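Haloacid dehalogenase/epoxide hydrolase family (Corynebacterium glutamicum ATCC 13032, PDB 2PR7) is uncharacterized but probably acts as a metal-dependent hydrolase of the haloacid dehalogenase (HAD) superfamily, binding a calcium ion in the crystal. Local coordinates at residues 54-57 and 63-66. Sequence-based numbering, arbitrary orientation.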
ATOM      1  N   GLU A  54       5.324  12.265   5.369  1.00 25.23           N
ATOM      2  CA  GLU A  54       4.349  12.913   6.240  1.00 26.24           C
ATOM      3  C   GLU A  54       3.166  12.017   6.571  1.00 25.30           C
ATOM      4  O   GLU A  54       2.580  12.121   7.644  1.00 26.93           O
ATOM      5  CB  GLU A  54       3.830  14.193   5.586  1.00 26.39           C
ATOM      6  N   LEU A  55       2.803  11.138   5.653  1.00 24.40           N
ATOM      7  CA  LEU A  55       1.727  10.187   5.898  1.00 23.09           C
ATOM      8  C   LEU A  55       2.061   9.197   7.012  1.00 23.52           C
ATOM      9  O   LEU A  55       1.176   8.731   7.716  1.00 25.55           O
ATOM     10  CB  LEU A  55       1.364   9.468   4.585  1.00 21.98           C
ATOM     11  CG  LEU A  55       0.878  10.388   3.484  1.00 24.69           C
ATOM     12  CD1 LEU A  55       0.618   9.646   2.177  1.00 26.05           C
ATOM     13  CD2 LEU A  55      -0.368  11.090   3.950  1.00 26.78           C
ATOM     14  N   GLU A  56       3.324   8.859   7.182  1.00 25.12           N
ATOM     15  CA  GLU A  56       3.733   8.042   8.315  1.00 23.61           C
ATOM     16  C   GLU A  56       3.775   8.906   9.578  1.00 24.93           C
ATOM     17  O   GLU A  56       3.224   8.544  10.609  1.00 23.92           O
ATOM     18  CB  GLU A  56       5.096   7.387   8.095  1.00 25.67           C
ATOM     19  CG  GLU A  56       5.568   6.646   9.342  1.00 25.87           C
ATOM     20  CD  GLU A  56       6.919   5.976   9.251  1.00 30.29           C
ATOM     21  OE1 GLU A  56       7.408   5.591   8.161  1.00 28.99           O
ATOM     22  OE2 GLU A  56       7.490   5.788  10.346  1.00 38.64           O
ATOM     23  N   THR A  57       4.451  10.043   9.494  1.00 25.89           N
ATOM     24  CA  THR A  57       4.534  10.982  10.624  1.00 27.84           C
ATOM     25  C   THR A  57       3.159  11.311  11.216  1.00 28.27           C
ATOM     26  O   THR A  57       2.983  11.279  12.426  1.00 31.25           O
ATOM     27  CB  THR A  57       5.241  12.276  10.195  1.00 27.51           C
ATOM     28  OG1 THR A  57       6.470  11.938   9.537  1.00 32.18           O
ATOM     29  CG2 THR A  57       5.515  13.184  11.423  1.00 30.82           C
ATOM     30  N   LYS A  63       3.804   2.821   8.088  1.00 19.02           N
ATOM     31  CA  LYS A  63       5.162   2.976   7.626  1.00 20.18           C
ATOM     32  C   LYS A  63       5.223   3.448   6.174  1.00 19.59           C
ATOM     33  O   LYS A  63       4.394   3.070   5.379  1.00 19.60           O
ATOM     34  CB  LYS A  63       5.866   1.647   7.710  1.00 21.69           C
ATOM     35  CG  LYS A  63       5.905   0.982   9.078  1.00 30.25           C
ATOM     36  CD  LYS A  63       6.941   1.588   9.973  1.00 30.89           C
ATOM     37  CE  LYS A  63       7.076   0.761  11.243  1.00 43.94           C
ATOM     38  NZ  LYS A  63       5.739   0.353  11.762  1.00 51.11           N
ATOM     39  N   VAL A  64       6.283   4.177   5.843  1.00 18.56           N
ATOM     40  CA  VAL A  64       6.591   4.568   4.488  1.00 19.19           C
ATOM     41  C   VAL A  64       7.982   4.022   4.145  1.00 19.78           C
ATOM     42  O   VAL A  64       8.967   4.284   4.869  1.00 20.38           O
ATOM     43  CB  VAL A  64       6.555   6.120   4.359  1.00 18.24           C
ATOM     44  CG1 VAL A  64       7.216   6.587   3.062  1.00 19.79           C
ATOM     45  CG2 VAL A  64       5.110   6.665   4.448  1.00 21.63           C
ATOM     46  N   LEU A  65       8.054   3.287   3.045  1.00 18.56           N
ATOM     47  CA  LEU A  65       9.305   2.727   2.524  1.00 18.98           C
ATOM     48  C   LEU A  65       9.534   3.238   1.099  1.00 20.87           C
ATOM     49  O   LEU A  65       8.640   3.136   0.250  1.00 19.74           O
ATOM     50  CB  LEU A  65       9.298   1.177   2.492  1.00 19.92           C
ATOM     51  CG  LEU A  65       9.312   0.462   3.837  1.00 21.82           C
ATOM     52  CD1 LEU A  65       9.375  -1.066   3.595  1.00 23.79           C
ATOM     53  CD2 LEU A  65      10.449   0.933   4.691  1.00 28.29           C
ATOM     54  N   LEU A  66      10.732   3.775   0.817  1.00 18.45           N
ATOM     55  CA  LEU A  66      11.044   4.371  -0.475  1.00 18.60           C
ATOM     56  C   LEU A  66      12.246   3.646  -1.047  1.00 16.80           C
ATOM     57  O   LEU A  66      13.292   3.512  -0.370  1.00 16.89           O
ATOM     58  CB  LEU A  66      11.390   5.842  -0.280  1.00 17.98           C
ATOM     59  CG  LEU A  66      10.250   6.626   0.400  1.00 20.54           C
ATOM     60  CD1 LEU A  66      10.593   7.990   1.032  1.00 23.44           C
ATOM     61  CD2 LEU A  66       9.051   6.788  -0.578  1.00 29.35           C
TER
HETATM   62  O   HOH W   1       8.855   3.384   8.119  1.00 55.21           O
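Glu56, in the last turn of helix 50-57, comes closest to the start of strand 63-66 at Lys63, with 5.3 Å between their CA atoms. With chi1 at 175° and an extended chain beyond CG, Glu56 runs out straight from the helix, and its carboxylate reaches the strand's backbone. There Glu56 OE1 accepts a hydrogen bond from Val64 N at 2.9 Å, met on the anti side and 32° out of the carboxylate plane. A water donates to the same oxygen, 2.6 Å from Glu56 OE1, and also donates weakly to Val64 O, so it links the carboxylate to the carbonyl of the residue whose N-H that carboxylate accepts. Nearer the helix backbone, Val64 CG2 packs on Glu56 CB at 3.7 Å. Glu56 OE1 also lies 3.5 Å from Lys63 CA, a van der Waals contact, while Lys63 NZ stays 5.9 Å from Glu56 OE2, too far for a salt bridge, and makes a weak hydrogen bond to Ala86 O. In this outermost strand of the parallel sheet, Lys63 and Leu65 turn their backbone bonds to strand 36-41, and the N-H of Val64, between them, is taken by Glu56. Val64 also touches Ile39 and Ile52, tying together this β-α-β unit of the Rossmann-like HAD core.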